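Local coordinates for protein pyruvate kinase 1 (Trypanosoma brucei brucei, PDB 4KCW) that catalyses the transfer of a phosphoryl group from phosphoenolpyruvate to ADP, yielding pyruvate and ATP as the closing step of glycolysis, at residues Val261-Leu266 against Val293-Gln298; Ala211-Thr216 against Ile240-Gly245; Val478-Asp483 against Asn491-Ile496. All coordinates share one frame; numbering follows the deposited sequence. Where two conformers were deposited one is given.

Contact 1: residues Val261-Leu266 against Val293-Gln298. With MG (magnesium ion), chain C; OXL (oxalate ion), chain E.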
loop_
_atom_site.group_PDB
_atom_site.type_symbol
_atom_site.label_atom_id
_atom_site.label_comp_id
_atom_site.label_asym_id
_atom_site.label_seq_id
_atom_site.Cartn_x
_atom_site.Cartn_y
_atom_site.Cartn_z
ATOM N N VAL A 261 15.407 18.761 20.300
ATOM C CA VAL A 261 15.340 17.724 21.307
ATOM C C VAL A 261 16.602 17.759 22.120
ATOM O O VAL A 261 17.661 17.325 21.665
ATOM C CB VAL A 261 15.224 16.332 20.676
ATOM C CG1 VAL A 261 14.960 15.285 21.752
ATOM C CG2 VAL A 261 14.140 16.327 19.620
ATOM N N ALA A 262 16.507 18.351 23.293
ATOM C CA ALA A 262 17.665 18.577 24.146
ATOM C C ALA A 262 17.845 17.389 25.066
ATOM O O ALA A 262 17.392 17.410 26.208
ATOM C CB ALA A 262 17.456 19.853 24.968
ATOM N N ARG A 263 18.496 16.342 24.567
ATOM C CA ARG A 263 18.427 15.044 25.210
ATOM C C ARG A 263 19.135 15.005 26.545
ATOM O O ARG A 263 18.753 14.232 27.425
ATOM C CB ARG A 263 18.934 13.974 24.283
ATOM C CG ARG A 263 18.116 13.916 22.991
ATOM C CD ARG A 263 18.499 12.722 22.162
ATOM N NE ARG A 263 19.906 12.760 21.893
ATOM C CZ ARG A 263 20.547 11.824 21.226
ATOM N NH1 ARG A 263 19.881 10.763 20.787
ATOM N NH2 ARG A 263 21.856 11.919 21.046
ATOM N N GLY A 264 20.060 15.948 26.746
ATOM C CA GLY A 264 20.796 16.076 27.998
ATOM C C GLY A 264 19.898 16.230 29.216
ATOM O O GLY A 264 19.763 15.286 30.025
ATOM N N ASP A 265 19.258 17.396 29.352
ATOM C CA ASP A 265 18.280 17.589 30.433
ATOM C C ASP A 265 17.043 16.668 30.317
ATOM O O ASP A 265 16.556 16.124 31.314
ATOM C CB ASP A 265 17.864 19.059 30.543
ATOM C CG ASP A 265 18.915 19.904 31.262
ATOM O OD1 ASP A 265 19.626 20.677 30.567
ATOM O OD2 ASP A 265 19.124 19.689 32.489
ATOM N N LEU A 266 16.587 16.435 29.101
ATOM C CA LEU A 266 15.444 15.563 28.910
ATOM C C LEU A 266 15.608 14.195 29.594
ATOM O O LEU A 266 14.705 13.732 30.294
ATOM C CB LEU A 266 15.139 15.393 27.432
ATOM C CG LEU A 266 13.808 14.708 27.173
ATOM C CD1 LEU A 266 12.712 15.645 27.639
ATOM C CD2 LEU A 266 13.648 14.377 25.687
ATOM N N VAL A 293 14.084 20.759 12.943
ATOM C CA VAL A 293 14.266 20.140 14.195
ATOM C C VAL A 293 15.716 19.634 14.342
ATOM O O VAL A 293 16.358 19.174 13.366
ATOM C CB VAL A 293 13.231 19.011 14.401
ATOM C CG1 VAL A 293 13.389 17.949 13.318
ATOM C CG2 VAL A 293 13.328 18.430 15.827
ATOM N N ILE A 294 16.248 19.823 15.542
ATOM C CA ILE A 294 17.628 19.567 15.828
ATOM C C ILE A 294 17.676 18.516 16.895
ATOM O O ILE A 294 17.029 18.643 17.930
ATOM C CB ILE A 294 18.296 20.813 16.380
ATOM C CG1 ILE A 294 18.116 21.986 15.423
ATOM C CG2 ILE A 294 19.756 20.550 16.660
ATOM C CD1 ILE A 294 18.752 23.257 15.943
ATOM N N CYS A 295 18.363 17.430 16.607
ATOM C CA CYS A 295 18.688 16.473 17.602
ATOM C C CYS A 295 20.022 16.819 18.278
ATOM O O CYS A 295 21.007 17.083 17.606
ATOM C CB CYS A 295 18.756 15.104 16.978
ATOM S SG CYS A 295 18.925 13.814 18.211
ATOM N N ALA A 296 20.060 16.749 19.609
ATOM C CA ALA A 296 21.202 17.254 20.378
ATOM C C ALA A 296 21.644 16.340 21.541
ATOM O O ALA A 296 20.819 15.673 22.180
ATOM C CB ALA A 296 20.930 18.660 20.880
ATOM N N THR A 297 22.965 16.246 21.720
ATOM C CA THR A 297 23.612 15.995 23.006
ATOM C C THR A 297 24.168 14.579 23.148
ATOM O O THR A 297 23.435 13.600 23.063
ATOM C CB THR A 297 22.740 16.343 24.211
ATOM O OG1 THR A 297 22.466 17.761 24.219
ATOM C CG2 THR A 297 23.475 15.955 25.516
ATOM N N GLN A 298 25.478 14.492 23.361
ATOM C CA GLN A 298 26.148 13.220 23.565
ATOM C C GLN A 298 26.068 12.326 22.333
ATOM O O GLN A 298 26.255 11.113 22.436
ATOM C CB GLN A 298 25.583 12.485 24.775
ATOM C CG GLN A 298 25.831 13.168 26.102
ATOM C CD GLN A 298 25.463 12.276 27.288
ATOM O OE1 GLN A 298 24.585 11.413 27.193
ATOM N NE2 GLN A 298 26.201 12.417 28.370
HETATM MG MG MG C . 19.841 21.695 28.878
HETATM C C1 OXL E . 20.841 20.966 26.169
HETATM C C2 OXL E . 20.594 19.532 26.693
HETATM O O1 OXL E . 21.238 21.151 24.968
HETATM O O2 OXL E . 20.189 19.447 27.885
HETATM O O3 OXL E . 20.531 21.880 26.970
HETATM O O4 OXL E . 20.755 18.548 25.903
HETATM O O HOH W 1 19.100 23.798 28.886
HETATM O O HOH W 2 21.749 21.819 29.232
#
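The guanidinium group of R263 has the sulfur of C295 over one face, offset toward the rim, with SG 4.0 Å from R263 NE. Near its edge are two carbonyls in sequence. NE donates to A296 O at 3.1 Å and NH2 to T297 O, also at 3.1 Å. Both oxygens are tilted from the guanidinium plane, and each carbonyl is met from above its own plane. The bend at chi3 (-56°) swings NE and NH2 across to these carbonyls, and beyond the contact D316 forms a salt bridge with NH2 while Q279 binds NH1.

The two backbones run parallel as neighbouring strands. V261 N bonds to I294 O at 2.9 Å; the return bond from A296 N to V261 O and that from R263 N to A296 O are weak. A296 O thus receives two N-H groups of the same arginine.

Where the strands end, oxalate is gripped from both segments: G264 N donates to its O4 at 2.8 Å, T297 OG1 to the same O4, and D265 N to O2 at 2.7 Å. T297 reaches O4 because its OG1 lies beside its own backbone N (chi1 -64°), while CG2 rests on G264 N at 3.6 Å. D265 OD1 binds magnesium, which oxalate chelates through O2 and O3; E241 and two waters complete the site. R311 of the second subunit holds the carbonyl oxygens of R263 and G264. Adjacent strands delivering ligands from their C-terminal ends, with a helix starting at the bound anion, are the hallmark of a TIM-barrel active site, here that of pyruvate kinase.

Contact 2: residues Ala211-Thr216 against Ile240-Gly245. With MG (magnesium ion), chain C; OXL (oxalate ion), chain E.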
loop_
_atom_site.group_PDB
_atom_site.type_symbol
_atom_site.label_atom_id
_atom_site.label_comp_id
_atom_site.label_asym_id
_atom_site.label_seq_id
_atom_site.Cartn_x
_atom_site.Cartn_y
_atom_site.Cartn_z
ATOM N N ALA A 211 15.977 28.261 22.858
ATOM C CA ALA A 211 15.428 28.691 24.147
ATOM C C ALA A 211 15.327 27.502 25.107
ATOM O O ALA A 211 14.594 26.558 24.849
ATOM C CB ALA A 211 14.063 29.338 23.949
ATOM N N SER A 212 16.118 27.515 26.170
ATOM C CA SER A 212 16.174 26.378 27.075
ATOM C C SER A 212 14.870 26.176 27.893
ATOM O O SER A 212 14.181 27.149 28.247
ATOM C CB SER A 212 17.382 26.494 27.980
ATOM O OG SER A 212 18.570 26.644 27.216
ATOM N N PHE A 213 14.480 24.917 28.084
ATOM C CA PHE A 213 13.432 24.557 29.064
ATOM C C PHE A 213 12.036 25.084 28.743
ATOM O O PHE A 213 11.199 25.221 29.632
ATOM C CB PHE A 213 13.829 24.976 30.497
ATOM C CG PHE A 213 14.957 24.159 31.074
ATOM C CD1 PHE A 213 14.745 22.838 31.474
ATOM C CD2 PHE A 213 16.259 24.697 31.168
ATOM C CE1 PHE A 213 15.794 22.081 31.985
ATOM C CE2 PHE A 213 17.318 23.929 31.639
ATOM C CZ PHE A 213 17.085 22.627 32.061
ATOM N N ILE A 214 11.774 25.361 27.480
ATOM C CA ILE A 214 10.438 25.766 27.097
ATOM C C ILE A 214 9.441 24.703 27.518
ATOM O O ILE A 214 9.562 23.537 27.130
ATOM C CB ILE A 214 10.344 25.992 25.589
ATOM C CG1 ILE A 214 11.160 27.226 25.204
ATOM C CG2 ILE A 214 8.898 26.145 25.174
ATOM C CD1 ILE A 214 10.734 28.500 25.927
ATOM N N ARG A 215 8.471 25.071 28.341
ATOM C CA ARG A 215 7.434 24.123 28.721
ATOM C C ARG A 215 6.011 24.472 28.261
ATOM O O ARG A 215 5.093 23.652 28.401
ATOM C CB ARG A 215 7.479 23.826 30.219
ATOM C CG ARG A 215 7.425 25.048 31.112
ATOM C CD ARG A 215 8.288 24.848 32.350
ATOM N NE ARG A 215 9.561 25.547 32.211
ATOM C CZ ARG A 215 9.906 26.619 32.919
ATOM N NH1 ARG A 215 9.131 27.049 33.912
ATOM N NH2 ARG A 215 11.037 27.242 32.650
ATOM N N THR A 216 5.837 25.648 27.649
ATOM C CA THR A 216 4.492 26.071 27.157
ATOM C C THR A 216 4.594 27.016 25.969
ATOM O O THR A 216 5.573 27.780 25.842
ATOM C CB THR A 216 3.631 26.794 28.245
ATOM O OG1 THR A 216 4.278 28.013 28.636
ATOM C CG2 THR A 216 3.389 25.907 29.469
ATOM N N ILE A 240 13.144 21.283 23.930
ATOM C CA ILE A 240 12.332 20.375 24.751
ATOM C C ILE A 240 13.237 19.550 25.659
ATOM O O ILE A 240 14.165 18.873 25.199
ATOM C CB ILE A 240 11.493 19.400 23.899
ATOM C CG1 ILE A 240 10.653 20.159 22.872
ATOM C CG2 ILE A 240 10.604 18.540 24.798
ATOM C CD1 ILE A 240 9.775 21.208 23.487
ATOM N N GLU A 241 12.954 19.603 26.951
ATOM C CA GLU A 241 13.966 19.351 27.961
ATOM C C GLU A 241 13.343 18.789 29.228
ATOM O O GLU A 241 14.050 18.307 30.089
ATOM C CB GLU A 241 14.727 20.642 28.293
ATOM C CG GLU A 241 15.900 20.891 27.391
ATOM C CD GLU A 241 16.959 21.770 28.024
ATOM O OE1 GLU A 241 17.998 21.220 28.440
ATOM O OE2 GLU A 241 16.807 23.013 27.998
ATOM N N ASN A 242 12.017 18.857 29.346
ATOM C CA ASN A 242 11.341 18.249 30.499
ATOM C C ASN A 242 10.001 17.627 30.157
ATOM O O ASN A 242 9.527 17.700 29.011
ATOM C CB ASN A 242 11.165 19.272 31.612
ATOM C CG ASN A 242 10.564 20.564 31.107
ATOM O OD1 ASN A 242 9.609 20.543 30.333
ATOM N ND2 ASN A 242 11.231 21.681 31.388
ATOM N N HIS A 243 9.395 17.021 31.171
ATOM C CA HIS A 243 8.074 16.411 31.085
ATOM C C HIS A 243 7.076 17.303 30.377
ATOM O O HIS A 243 6.371 16.865 29.466
ATOM C CB HIS A 243 7.582 16.104 32.499
ATOM C CG HIS A 243 6.417 15.171 32.540
ATOM N ND1 HIS A 243 5.167 15.586 32.822
ATOM C CD2 HIS A 243 6.326 13.803 32.257
ATOM C CE1 HIS A 243 4.318 14.542 32.731
ATOM N NE2 HIS A 243 5.026 13.455 32.381
ATOM N N GLN A 244 6.974 18.547 30.837
ATOM C CA GLN A 244 5.946 19.470 30.383
ATOM C C GLN A 244 6.133 19.861 28.899
ATOM O O GLN A 244 5.161 19.961 28.130
ATOM C CB GLN A 244 5.985 20.731 31.251
ATOM C CG GLN A 244 4.894 20.836 32.273
ATOM C CD GLN A 244 4.575 22.284 32.625
ATOM O OE1 GLN A 244 5.396 22.983 33.222
ATOM N NE2 GLN A 244 3.384 22.751 32.224
ATOM N N GLY A 245 7.372 20.174 28.538
ATOM C CA GLY A 245 7.745 20.339 27.148
ATOM C C GLY A 245 7.240 19.241 26.221
ATOM O O GLY A 245 6.701 19.532 25.142
HETATM MG MG MG C . 19.841 21.695 28.878
HETATM C C1 OXL E . 20.841 20.966 26.169
HETATM C C2 OXL E . 20.594 19.532 26.693
HETATM O O1 OXL E . 21.238 21.151 24.968
HETATM O O2 OXL E . 20.189 19.447 27.885
HETATM O O3 OXL E . 20.531 21.880 26.970
HETATM O O4 OXL E . 20.755 18.548 25.903
HETATM O O HOH W 3 11.442 21.687 27.850
HETATM O O HOH W 1 19.100 23.798 28.886
HETATM O O HOH W 2 21.749 21.819 29.232
#
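F213 lies flat against the carboxylate of E241, ring and carboxylate planes 27° apart, with OE2 over the ring centre and 3.6 Å from F213 CD2. This is the tight end of the contact. The same OE2 takes a weak bond from F213 N at 3.0 Å, offered by the type II turn A211-I214, and S212 CB packs against it. At the ring's edge, in plane, stands N242 ND2, 3.7 Å from F213 CD1, while N242 OD1 caps the new helix by accepting from G245 N at 2.9 Å. A water lies between I214 O and E241 N, probably donating to the first and accepting weakly from the second. R215 CB is also close-packed, meeting Q244 CB at 3.6 Å.

Farther along, the contact loosens: T216 CG2 only skims Q244 NE2 at 4.2 Å, both residues partly exposed.

Chemically, the contact fixes a metal ligand. E241 OE1 binds magnesium, and OE2 accepts from a water, 2.6 Å away, that is itself bound to magnesium. The ring as a steric wall, the weak backbone bond and the water probably limit the rotation of the carboxylate, which would help keep OE1 aimed at the metal.

Contact 3: residues Val478-Asp483 against Asn491-Ile496; sequences VVVHAD and NQTRLI. With FDP (2,6-di-O-phosphono-beta-D-fructofuranose), chain F.
H481 and Q492 pair at the loop end of a beta hairpin, where the strands of the C-terminal sheet give way to the connecting loop beside the fructose 2,6-bisphosphate site. The hairpin is zipped by V479 and R494, a hydrogen-bonded pair: V479 N to R494 O and R494 N to V479 O, both 2.8 Å and nearly straight. On their face V479 CG2 packs on I496 CG1 at 3.6 Å; on the other, V478 CG1 meets T493 CG2 at 3.7 Å.

The H481 ring is held at two edges. ND1 donates in the ring plane to A482 O at 2.7 Å, and NE2 takes a weak bond from R494 NH2 at 2.8 Å, with ring and guanidinium planes 63° apart. Where the loop leaves and re-enters, D483 N donates to N491 OD1 at 2.8 Å, in the carbonyl plane, while N491 ND2 comes to D483 OD2 from above the carboxylate plane. D483 OD1 accepts from S485 N and V486 N; D483 OD2 forms a salt bridge with R494 of the third subunit, whose strand extends the sheet.

With ND1 donating and NE2 accepting, H481 is probably neutral. Its bond to A482 O fastens the peptides leading out of the strand, where A482 N donates to sugar O3 at 3.1 Å. The same short hairpin touches both effector and neighbouring subunit, consistent with allosteric activation in trypanosomatid pyruvate kinases.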
loop_
_atom_site.group_PDB
_atom_site.type_symbol
_atom_site.label_atom_id
_atom_site.label_comp_id
_atom_site.label_asym_id
_atom_site.label_seq_id
_atom_site.Cartn_x
_atom_site.Cartn_y
_atom_site.Cartn_z
ATOM N N VAL A 478 14.753 21.724 -11.376
ATOM C CA VAL A 478 13.379 22.083 -11.087
ATOM C C VAL A 478 13.363 23.446 -10.377
ATOM O O VAL A 478 13.921 23.605 -9.267
ATOM C CB VAL A 478 12.684 21.030 -10.185
ATOM C CG1 VAL A 478 11.282 21.476 -9.825
ATOM C CG2 VAL A 478 12.636 19.666 -10.874
ATOM N N VAL A 479 12.802 24.439 -11.059
ATOM C CA VAL A 479 12.938 25.826 -10.674
ATOM C C VAL A 479 11.586 26.368 -10.208
ATOM O O VAL A 479 10.572 26.282 -10.948
ATOM C CB VAL A 479 13.387 26.661 -11.871
ATOM C CG1 VAL A 479 13.436 28.142 -11.503
ATOM C CG2 VAL A 479 14.725 26.156 -12.394
ATOM N N VAL A 480 11.561 26.928 -8.997
ATOM C CA VAL A 480 10.308 27.325 -8.348
ATOM C C VAL A 480 10.371 28.800 -7.984
ATOM O O VAL A 480 11.277 29.223 -7.289
ATOM C CB VAL A 480 10.052 26.472 -7.088
ATOM C CG1 VAL A 480 8.917 27.042 -6.258
ATOM C CG2 VAL A 480 9.718 25.061 -7.490
ATOM N N HIS A 481 9.485 29.599 -8.571
ATOM C CA HIS A 481 9.229 30.979 -8.095
ATOM C C HIS A 481 7.879 31.462 -8.563
ATOM O O HIS A 481 7.039 30.661 -8.976
ATOM C CB HIS A 481 10.326 31.917 -8.572
ATOM C CG HIS A 481 10.650 31.784 -10.037
ATOM N ND1 HIS A 481 9.874 32.340 -11.012
ATOM C CD2 HIS A 481 11.758 31.215 -10.691
ATOM C CE1 HIS A 481 10.408 32.071 -12.225
ATOM N NE2 HIS A 481 11.583 31.406 -12.029
ATOM N N ALA A 482 7.645 32.772 -8.535
ATOM C CA ALA A 482 6.358 33.303 -9.040
ATOM C C ALA A 482 6.457 33.531 -10.544
ATOM O O ALA A 482 7.539 33.703 -11.072
ATOM C CB ALA A 482 5.975 34.594 -8.318
ATOM N N ASP A 483 5.323 33.546 -11.230
ATOM C CA ASP A 483 5.290 34.101 -12.584
ATOM C C ASP A 483 5.461 35.626 -12.557
ATOM O O ASP A 483 5.826 36.206 -11.538
ATOM C CB ASP A 483 4.000 33.681 -13.325
ATOM C CG ASP A 483 2.704 34.280 -12.700
ATOM O OD1 ASP A 483 2.711 35.395 -12.113
ATOM O OD2 ASP A 483 1.644 33.683 -12.939
ATOM N N ASN A 491 4.092 30.695 -7.377
ATOM C CA ASN A 491 2.925 30.031 -7.963
ATOM C C ASN A 491 3.295 29.199 -9.202
ATOM O O ASN A 491 2.428 28.738 -9.921
ATOM C CB ASN A 491 1.821 31.060 -8.290
ATOM C CG ASN A 491 2.161 31.900 -9.498
ATOM O OD1 ASN A 491 3.310 32.348 -9.650
ATOM N ND2 ASN A 491 1.247 31.956 -10.445
ATOM N N GLN A 492 4.594 28.996 -9.427
ATOM C CA GLN A 492 5.073 28.498 -10.716
ATOM C C GLN A 492 6.223 27.508 -10.545
ATOM O O GLN A 492 7.150 27.777 -9.788
ATOM C CB GLN A 492 5.526 29.678 -11.589
ATOM C CG GLN A 492 5.989 29.282 -12.962
ATOM C CD GLN A 492 6.538 30.455 -13.736
ATOM O OE1 GLN A 492 7.751 30.624 -13.839
ATOM N NE2 GLN A 492 5.643 31.286 -14.289
ATOM N N THR A 493 6.235 26.458 -11.368
ATOM C CA THR A 493 7.342 25.502 -11.420
ATOM C C THR A 493 7.775 25.361 -12.863
ATOM O O THR A 493 6.945 25.075 -13.725
ATOM C CB THR A 493 6.902 24.080 -11.006
ATOM O OG1 THR A 493 6.245 24.097 -9.737
ATOM C CG2 THR A 493 8.117 23.130 -10.937
ATOM N N ARG A 494 9.078 25.464 -13.120
ATOM C CA ARG A 494 9.609 25.141 -14.430
ATOM C C ARG A 494 10.591 23.973 -14.342
ATOM O O ARG A 494 11.403 23.890 -13.412
ATOM C CB ARG A 494 10.317 26.347 -15.041
ATOM C CG ARG A 494 9.411 27.487 -15.446
ATOM C CD ARG A 494 10.042 28.807 -15.034
ATOM N NE ARG A 494 11.048 29.193 -15.999
ATOM C CZ ARG A 494 12.131 29.894 -15.727
ATOM N NH1 ARG A 494 12.977 30.170 -16.708
ATOM N NH2 ARG A 494 12.344 30.364 -14.508
ATOM N N LEU A 495 10.633 23.165 -15.390
ATOM C CA LEU A 495 11.776 22.318 -15.601
ATOM C C LEU A 495 12.677 22.891 -16.669
ATOM O O LEU A 495 12.251 23.092 -17.808
ATOM C CB LEU A 495 11.339 20.930 -15.974
ATOM C CG LEU A 495 11.063 20.081 -14.750
ATOM C CD1 LEU A 495 9.941 20.707 -13.869
ATOM C CD2 LEU A 495 10.711 18.655 -15.203
ATOM N N ILE A 496 13.955 22.959 -16.341
ATOM C CA ILE A 496 14.948 23.748 -17.083
ATOM C C ILE A 496 16.178 22.854 -17.354
ATOM O O ILE A 496 16.729 22.254 -16.438
ATOM C CB ILE A 496 15.417 24.946 -16.209
ATOM C CG1 ILE A 496 14.275 25.913 -16.003
ATOM C CG2 ILE A 496 16.603 25.642 -16.822
ATOM C CD1 ILE A 496 13.447 26.083 -17.242
HETATM P P1 FDP F . 9.956 37.837 -5.744
HETATM O O1P FDP F . 10.160 37.468 -7.141
HETATM O O2P FDP F . 11.268 38.242 -5.023
HETATM O O3P FDP F . 8.930 39.021 -5.539
HETATM O O1 FDP F . 6.676 37.739 -4.735
HETATM C C1 FDP F . 7.203 36.859 -5.752
HETATM C C2 FDP F . 8.227 35.926 -5.084
HETATM O O2 FDP F . 9.397 36.632 -4.812
HETATM C C3 FDP F . 8.506 34.639 -5.860
HETATM O O3 FDP F . 9.330 34.865 -7.010
HETATM C C4 FDP F . 9.281 33.920 -4.806
HETATM O O4 FDP F . 9.428 32.526 -5.140
HETATM C C5 FDP F . 8.379 34.128 -3.576
HETATM O O5 FDP F . 7.726 35.415 -3.812
HETATM C C6 FDP F . 9.241 34.192 -2.305
HETATM O O6 FDP F . 8.436 34.088 -1.124
HETATM P P2 FDP F . 9.087 33.721 0.287
HETATM O O4P FDP F . 9.684 32.324 0.336
HETATM O O5P FDP F . 10.161 34.868 0.584
HETATM O O6P FDP F . 7.936 33.896 1.428
#

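Along the chain the order is contact 2, contact 1, contact 3, each closing before the next opens. Contacts 1 and 2 are neighbours in the eight-stranded barrel, their centres about 11 Å apart. Contact 2 lies at the C-terminal ends of strands 208-211 and 235-240, contact 1 spans those of 258-262 and 293-296, so four successive strands contribute. They meet directly: D265 and E241 share the magnesium, and A262 probably bonds to I240 across the strands. Contact 3 belongs to another domain, its centre about 37 Å from that of contact 1 and 40 Å from that of contact 2, with no touch. Any effect of the effector on the active site would probably have to pass between domains or subunits.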